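PDB 5WA1: programmed cell death 6-interacting protein from Homo sapiens, which takes part in endosomal cargo sorting, multivesicular body formation, membrane repair and cytokinesis, its Bro1 domain interacting with the ESCRT-III proteins of the CHMP4 family. Local coordinates for residues 216-221 / 267-272. Numbering follows the deposited sequence.
Sequences AQEVFF and AAKHCI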
loop_
_atom_site.group_PDB
_atom_site.type_symbol
_atom_site.label_atom_id
_atom_site.label_comp_id
_atom_site.label_asym_id
_atom_site.label_seq_id
_atom_site.Cartn_x
_atom_site.Cartn_y
_atom_site.Cartn_z
ATOM N N ALA A 216 -2.028 1.908 -5.871
ATOM C CA ALA A 216 -1.830 1.001 -6.997
ATOM C C ALA A 216 -2.707 1.400 -8.181
ATOM O O ALA A 216 -2.236 1.443 -9.322
ATOM C CB ALA A 216 -2.121 -0.440 -6.572
ATOM N N GLN A 217 -3.989 1.696 -7.927
ATOM C CA GLN A 217 -4.881 2.138 -9.003
ATOM C C GLN A 217 -4.396 3.450 -9.617
ATOM O O GLN A 217 -4.458 3.635 -10.840
ATOM C CB GLN A 217 -6.313 2.278 -8.480
ATOM C CG GLN A 217 -7.348 2.788 -9.509
ATOM C CD GLN A 217 -7.716 1.745 -10.568
ATOM O OE1 GLN A 217 -7.474 0.553 -10.393
ATOM N NE2 GLN A 217 -8.314 2.201 -11.676
ATOM N N GLU A 218 -3.884 4.361 -8.790
ATOM C CA GLU A 218 -3.347 5.607 -9.324
ATOM C C GLU A 218 -2.173 5.356 -10.258
ATOM O O GLU A 218 -2.012 6.051 -11.270
ATOM C CB GLU A 218 -2.920 6.528 -8.180
ATOM C CG GLU A 218 -2.343 7.861 -8.662
ATOM C CD GLU A 218 -1.865 8.733 -7.511
ATOM O OE1 GLU A 218 -1.991 8.300 -6.352
ATOM O OE2 GLU A 218 -1.366 9.848 -7.763
ATOM N N VAL A 219 -1.321 4.380 -9.924
ATOM C CA VAL A 219 -0.195 4.054 -10.787
ATOM C C VAL A 219 -0.690 3.555 -12.138
ATOM O O VAL A 219 -0.109 3.872 -13.181
ATOM C CB VAL A 219 0.729 3.019 -10.104
ATOM C CG1 VAL A 219 1.755 2.493 -11.095
ATOM C CG2 VAL A 219 1.434 3.644 -8.910
ATOM N N PHE A 220 -1.763 2.759 -12.147
ATOM C CA PHE A 220 -2.312 2.321 -13.426
ATOM C C PHE A 220 -2.871 3.491 -14.226
ATOM O O PHE A 220 -2.792 3.490 -15.459
ATOM C CB PHE A 220 -3.391 1.262 -13.211
ATOM C CG PHE A 220 -2.840 -0.128 -13.106
ATOM C CD1 PHE A 220 -2.650 -0.896 -14.240
ATOM C CD2 PHE A 220 -2.485 -0.653 -11.877
ATOM C CE1 PHE A 220 -2.129 -2.171 -14.155
ATOM C CE2 PHE A 220 -1.964 -1.937 -11.779
ATOM C CZ PHE A 220 -1.784 -2.697 -12.924
ATOM N N PHE A 221 -3.427 4.494 -13.544
ATOM C CA PHE A 221 -3.861 5.702 -14.237
ATOM C C PHE A 221 -2.666 6.425 -14.849
ATOM O O PHE A 221 -2.715 6.862 -16.006
ATOM C CB PHE A 221 -4.636 6.604 -13.262
ATOM C CG PHE A 221 -4.682 8.049 -13.669
ATOM C CD1 PHE A 221 -5.627 8.497 -14.580
ATOM C CD2 PHE A 221 -3.777 8.959 -13.146
ATOM C CE1 PHE A 221 -5.660 9.835 -14.965
ATOM C CE2 PHE A 221 -3.800 10.288 -13.525
ATOM C CZ PHE A 221 -4.746 10.728 -14.442
ATOM N N ALA A 267 -7.758 13.191 0.976
ATOM C CA ALA A 267 -8.819 14.096 0.530
ATOM C C ALA A 267 -8.438 14.789 -0.778
ATOM O O ALA A 267 -9.247 14.870 -1.716
ATOM C CB ALA A 267 -9.116 15.119 1.622
ATOM N N ALA A 268 -7.202 15.284 -0.866
ATOM C CA ALA A 268 -6.754 15.939 -2.087
ATOM C C ALA A 268 -6.768 14.972 -3.268
ATOM O O ALA A 268 -7.271 15.302 -4.347
ATOM C CB ALA A 268 -5.357 16.525 -1.890
ATOM N N LYS A 269 -6.237 13.760 -3.070
ATOM C CA LYS A 269 -6.169 12.788 -4.158
ATOM C C LYS A 269 -7.555 12.335 -4.605
ATOM O O LYS A 269 -7.761 12.073 -5.793
ATOM C CB LYS A 269 -5.328 11.577 -3.735
ATOM C CG LYS A 269 -3.823 11.827 -3.713
ATOM C CD LYS A 269 -3.161 11.440 -5.011
ATOM C CE LYS A 269 -1.643 11.603 -4.926
ATOM N NZ LYS A 269 -1.005 10.365 -4.415
ATOM N N HIS A 270 -8.508 12.232 -3.681
ATOM C CA HIS A 270 -9.895 11.962 -4.054
ATOM C C HIS A 270 -10.409 13.017 -5.039
ATOM O O HIS A 270 -10.951 12.685 -6.104
ATOM C CB HIS A 270 -10.748 11.915 -2.786
ATOM C CG HIS A 270 -12.225 11.805 -3.032
ATOM N ND1 HIS A 270 -12.803 10.723 -3.665
ATOM C CD2 HIS A 270 -13.245 12.633 -2.700
ATOM C CE1 HIS A 270 -14.111 10.892 -3.717
ATOM N NE2 HIS A 270 -14.406 12.045 -3.142
ATOM N N CYS A 271 -10.184 14.293 -4.731
ATOM C CA CYS A 271 -10.654 15.360 -5.615
ATOM C C CYS A 271 -9.819 15.458 -6.888
ATOM O O CYS A 271 -10.360 15.760 -7.961
ATOM C CB CYS A 271 -10.653 16.694 -4.873
ATOM S SG CYS A 271 -11.799 16.767 -3.485
ATOM N N ILE A 272 -8.498 15.248 -6.797
ATOM C CA ILE A 272 -7.667 15.295 -7.994
ATOM C C ILE A 272 -8.063 14.185 -8.951
ATOM O O ILE A 272 -8.081 14.377 -10.173
ATOM C CB ILE A 272 -6.170 15.215 -7.639
ATOM C CG1 ILE A 272 -5.702 16.508 -6.975
ATOM C CG2 ILE A 272 -5.319 14.921 -8.898
ATOM C CD1 ILE A 272 -4.380 16.352 -6.210
#
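Glu218 and Lys269 bridge two helical segments that do not touch through their backbones, the CA atoms of this pair, the nearest across the two segments, lying 9.3 Å apart. The gap is spanned by a single buried salt bridge. Glu218 reaches across with a fully extended chain, CG anti to its own N (chi1 180°), which carries the carboxylate out into the gap, where the end of the lysine meets it. Lys269 comes over at about a right angle, its chain bent at chi2 and again at chi4, about the CD-CE bond, so that the ammonium turns back onto the carboxylate. NZ donates to the syn lone pair of Glu218 OE1 at 3.0 Å, while its bond to Glu218 OE2 is weak at 3.4 Å; the grip is therefore forked but lopsided. The N-terminal loop of the chain completes the site: Thr24 O accepts a further bond from Lys269 NZ, and Phe25 packs on Glu218 and makes a cation-pi contact with Lys269, partners that probably help keep the buried pair ionised. Within the Bro1 domain, the pair ties helix 202-226 to helix 262-287, with Phe245 of helix 231-252 against Glu218; the bound CHMP4C peptide lies beyond the salt bridge, its aromatic side chain meeting Phe220 edge-to-face.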